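PDB 3BEM: putative NAD(P)H nitroreductase MhqN from Bacillus subtilis, which probably reduces nitro-aromatic or related compounds with NAD(P)H through a bound FMN, and may contribute to the breakdown of aromatic compounds. Local coordinates for the flavin mononucleotide site. Numbering follows the deposited sequence. Chains: chain A/B, Putative NAD(P)H nitroreductase ydfN.

The flavin mononucleotide site. Residues chain A 23-25, 80, 82, 166-170, 205, 208; chain B 51-55, 145-146, 149. With FMN (flavin mononucleotide), chain C.
Four arginines of chain A surround the FMN phosphate at the dimer interface of this nitroreductase-family homodimer, and each phosphate oxygen beyond the ester link takes more than one donor. O2P takes NH1 of A:Arg205 at 2.8 Å, in the guanidinium plane, and NH2 of A:Arg208. O1P takes the backbone N of A:Ser25 and NE of A:Arg24, whose chain bends at chi2 and chi3 to turn this edge inward. O3P receives NH2 of A:Arg23 at 2.9 Å, nearly straight (169°), and OG of A:Ser25, which also pairs with the ribityl hydroxyl O3'. A:Arg205 also holds the carbonyl O of A:Arg23 through NH1 and NH2, while CD of A:Arg24 sits over the centre of its guanidinium. An alanine here removes the salt bridge to O2P and both bonds to the A:Arg23 carbonyl, and would probably weaken phosphate binding and loosen that backbone.

The pyrimidine edge is read by A:Gln80, whose OE1 accepts from N3 on an in-plane lone pair, and by A:Lys82, whose extended chain brings NZ to 2.7 Å from O2. The backbone N of A:Ile169 donates to the redox-active N5 at 2.9 Å, and that of A:Gly170 to O4. The N-H at N5 would be expected to make it a better hydride acceptor, and the A:Lys82 amine to stabilise negative charge building at N1 and O2 on reduction.

The isoalloxazine lies between strand 164-168 of chain A and the start of 3-10 helix 53-55 of chain B. CG of A:Met168, a selenomethionine, sits over the pyrimidine ring; on the opposite face CA of B:Ala53 lies 3.4 Å from the centroid of the dimethylbenzene ring. OD1 of B:Asn146 accepts from N of B:Ala53, which would hold that helix start against the flavin. From helix 136-161, CD1 of B:Leu149 touches the methyl C8M at 3.4 Å. Tip to tip, CD1 of A:Ile169 rests 3.4 Å from CZ of B:Arg145, centred over the guanidinium face.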
# COMPACT_ATOMS: atom_id res chain seq x y z
N ARG A 23 -9.13 12.61 -4.37
CA ARG A 23 -7.70 12.53 -4.05
C ARG A 23 -6.87 12.64 -5.33
O ARG A 23 -6.99 11.79 -6.22
CB ARG A 23 -7.35 11.26 -3.34
CG ARG A 23 -5.84 11.18 -2.93
CD ARG A 23 -5.29 9.76 -3.00
NE ARG A 23 -5.29 9.26 -4.39
CZ ARG A 23 -4.42 9.59 -5.33
NH1 ARG A 23 -3.35 10.31 -5.06
NH2 ARG A 23 -4.57 9.08 -6.53
N ARG A 24 -6.01 13.66 -5.39
CA ARG A 24 -5.11 13.84 -6.52
C ARG A 24 -3.69 14.04 -6.03
O ARG A 24 -3.49 14.82 -5.11
CB ARG A 24 -5.52 15.08 -7.30
CG ARG A 24 -6.82 14.92 -7.99
CD ARG A 24 -6.77 13.87 -9.05
NE ARG A 24 -5.61 14.08 -9.90
CZ ARG A 24 -5.56 14.97 -10.89
NH1 ARG A 24 -6.61 15.71 -11.20
NH2 ARG A 24 -4.43 15.12 -11.57
N SER A 25 -2.74 13.37 -6.66
CA SER A 25 -1.32 13.58 -6.31
C SER A 25 -0.98 15.01 -6.62
O SER A 25 -1.11 15.41 -7.75
CB SER A 25 -0.42 12.63 -7.02
OG SER A 25 -0.68 11.30 -6.61
N GLN A 80 13.38 18.88 -6.89
CA GLN A 80 11.92 19.09 -6.92
C GLN A 80 11.44 20.14 -5.90
O GLN A 80 11.60 19.93 -4.69
CB GLN A 80 11.20 17.77 -6.75
CG GLN A 80 11.35 16.84 -7.95
CD GLN A 80 10.63 15.48 -7.77
OE1 GLN A 80 9.41 15.39 -7.99
NE2 GLN A 80 11.39 14.43 -7.40
N LYS A 82 8.55 20.96 -4.85
CA LYS A 82 7.53 20.55 -3.87
C LYS A 82 8.10 20.00 -2.57
O LYS A 82 7.45 20.01 -1.52
CB LYS A 82 6.44 19.66 -4.49
CG LYS A 82 6.86 18.33 -5.01
CD LYS A 82 5.62 17.72 -5.82
CE LYS A 82 6.00 16.81 -6.90
NZ LYS A 82 4.75 16.33 -7.52
N CYS A 166 1.65 14.08 -2.23
CA CYS A 166 2.27 13.51 -3.42
C CYS A 166 3.27 12.43 -3.02
O CYS A 166 4.28 12.75 -2.36
CB CYS A 166 2.94 14.57 -4.24
SG CYS A 166 3.40 13.88 -5.90
N PRO A 167 3.02 11.17 -3.40
CA PRO A 167 3.98 10.10 -3.20
C PRO A 167 5.09 10.25 -4.20
O PRO A 167 4.85 10.65 -5.34
CB PRO A 167 3.20 8.85 -3.48
CG PRO A 167 2.20 9.25 -4.40
CD PRO A 167 1.84 10.69 -4.14
N MSE A 168 6.32 9.93 -3.80
CA MSE A 168 7.49 10.20 -4.64
C MSE A 168 8.57 9.11 -4.50
O MSE A 168 8.90 8.70 -3.39
CB MSE A 168 8.11 11.58 -4.30
CG MSE A 168 7.19 12.78 -4.48
SE MSE A 168 7.75 14.18 -3.26
CE MSE A 168 9.18 15.00 -4.37
N ILE A 169 9.12 8.66 -5.63
CA ILE A 169 10.24 7.71 -5.63
C ILE A 169 11.46 8.31 -6.34
O ILE A 169 12.51 7.67 -6.35
CB ILE A 169 9.79 6.34 -6.23
CG1 ILE A 169 10.71 5.18 -5.85
CG2 ILE A 169 9.55 6.44 -7.71
CD1 ILE A 169 10.72 4.78 -4.34
N GLY A 170 11.34 9.53 -6.86
CA GLY A 170 12.40 10.17 -7.58
C GLY A 170 13.44 10.81 -6.65
O GLY A 170 13.60 12.05 -6.65
N ARG A 205 -6.66 14.13 -14.26
CA ARG A 205 -6.12 12.85 -13.86
C ARG A 205 -5.55 12.16 -15.11
O ARG A 205 -6.23 12.09 -16.15
CB ARG A 205 -7.23 11.99 -13.21
CG ARG A 205 -6.77 11.29 -12.01
CD ARG A 205 -7.69 10.21 -11.55
NE ARG A 205 -8.45 10.55 -10.34
CZ ARG A 205 -7.96 10.59 -9.10
NH1 ARG A 205 -6.68 10.44 -8.81
NH2 ARG A 205 -8.81 10.87 -8.15
N ARG A 208 -6.61 6.41 -17.15
CA ARG A 208 -6.68 5.15 -16.38
C ARG A 208 -7.23 3.95 -17.15
O ARG A 208 -8.31 4.01 -17.75
CB ARG A 208 -7.51 5.34 -15.11
CG ARG A 208 -6.91 6.31 -14.12
CD ARG A 208 -5.57 5.83 -13.64
NE ARG A 208 -5.32 6.15 -12.23
CZ ARG A 208 -4.85 7.32 -11.80
NH1 ARG A 208 -4.60 8.27 -12.69
NH2 ARG A 208 -4.66 7.52 -10.47
N PRO B 51 -2.93 6.02 -6.64
CA PRO B 51 -1.72 6.53 -7.31
C PRO B 51 -0.80 5.37 -7.70
O PRO B 51 -0.79 4.31 -7.05
CB PRO B 51 -1.07 7.36 -6.24
CG PRO B 51 -1.44 6.63 -5.00
CD PRO B 51 -2.84 6.19 -5.19
N SER B 52 -0.03 5.59 -8.77
CA SER B 52 1.02 4.65 -9.15
C SER B 52 2.16 5.45 -9.79
O SER B 52 1.93 6.49 -10.38
CB SER B 52 0.53 3.58 -10.14
OG SER B 52 0.22 4.08 -11.44
N ALA B 53 3.39 4.96 -9.61
CA ALA B 53 4.59 5.66 -10.08
C ALA B 53 4.46 5.88 -11.58
O ALA B 53 4.18 4.95 -12.30
CB ALA B 53 5.81 4.83 -9.80
N PHE B 54 4.62 7.13 -12.02
CA PHE B 54 4.56 7.51 -13.43
C PHE B 54 3.24 7.17 -14.10
O PHE B 54 3.16 7.08 -15.33
CB PHE B 54 5.73 6.85 -14.21
CG PHE B 54 7.11 7.16 -13.66
CD1 PHE B 54 7.78 8.30 -14.05
CD2 PHE B 54 7.70 6.32 -12.74
CE1 PHE B 54 9.03 8.57 -13.52
CE2 PHE B 54 8.94 6.59 -12.20
CZ PHE B 54 9.60 7.72 -12.59
N ASN B 55 2.19 6.94 -13.30
CA ASN B 55 0.89 6.48 -13.79
C ASN B 55 0.98 5.20 -14.61
O ASN B 55 0.22 5.02 -15.54
CB ASN B 55 0.23 7.58 -14.58
CG ASN B 55 -1.23 7.32 -14.87
OD1 ASN B 55 -1.95 6.75 -14.04
ND2 ASN B 55 -1.69 7.74 -16.09
N ARG B 145 5.79 -2.37 -4.56
CA ARG B 145 5.37 -1.09 -3.97
C ARG B 145 4.03 -0.63 -4.53
O ARG B 145 3.11 -0.31 -3.80
CB ARG B 145 6.46 -0.06 -4.15
CG ARG B 145 6.07 1.35 -3.78
CD ARG B 145 7.36 2.24 -3.48
NE ARG B 145 8.37 1.99 -4.49
CZ ARG B 145 9.61 1.57 -4.25
NH1 ARG B 145 10.08 1.48 -3.01
NH2 ARG B 145 10.38 1.29 -5.26
N ASN B 146 3.94 -0.57 -5.84
CA ASN B 146 2.74 -0.05 -6.46
C ASN B 146 1.55 -1.00 -6.25
O ASN B 146 0.40 -0.54 -5.99
CB ASN B 146 2.98 0.28 -7.90
CG ASN B 146 3.85 1.49 -8.08
OD1 ASN B 146 3.39 2.61 -7.89
ND2 ASN B 146 5.15 1.26 -8.35
N LEU B 149 0.23 -0.44 -2.57
CA LEU B 149 -0.61 0.75 -2.51
C LEU B 149 -2.04 0.38 -3.02
O LEU B 149 -3.03 0.75 -2.42
CB LEU B 149 -0.05 1.84 -3.39
CG LEU B 149 1.24 2.53 -2.91
CD1 LEU B 149 1.77 3.38 -4.07
CD2 LEU B 149 1.04 3.42 -1.67
N1 FMN C . 5.10 12.27 -8.43
C2 FMN C . 6.13 13.18 -8.56
O2 FMN C . 5.86 14.34 -8.89
N3 FMN C . 7.44 12.79 -8.34
C4 FMN C . 7.76 11.49 -7.99
O4 FMN C . 8.94 11.27 -7.62
C4A FMN C . 6.70 10.55 -7.87
N5 FMN C . 6.94 9.22 -7.53
C5A FMN C . 5.87 8.36 -7.33
C6 FMN C . 6.11 7.04 -6.90
C7 FMN C . 5.06 6.10 -6.72
C7M FMN C . 5.26 4.98 -5.72
C8 FMN C . 3.76 6.53 -6.94
C8M FMN C . 2.65 5.86 -6.19
C9 FMN C . 3.51 7.85 -7.37
C9A FMN C . 4.54 8.78 -7.57
N10 FMN C . 4.29 10.09 -7.97
C10 FMN C . 5.36 10.97 -8.08
C1' FMN C . 2.89 10.52 -8.40
C2' FMN C . 2.37 9.77 -9.67
O2' FMN C . 2.90 10.34 -10.86
C3' FMN C . 0.83 9.85 -9.68
O3' FMN C . 0.36 9.06 -8.56
C4' FMN C . 0.16 9.47 -11.02
O4' FMN C . 0.59 10.29 -12.10
C5' FMN C . -1.37 9.62 -11.03
O5' FMN C . -1.86 10.87 -10.53
P FMN C . -3.09 10.80 -9.49
O1P FMN C . -3.46 12.13 -9.04
O2P FMN C . -4.26 10.31 -10.18
O3P FMN C . -2.54 9.98 -8.41
O HOH W 1 -1.84 14.27 -10.07
O HOH W 2 5.63 9.70 -11.02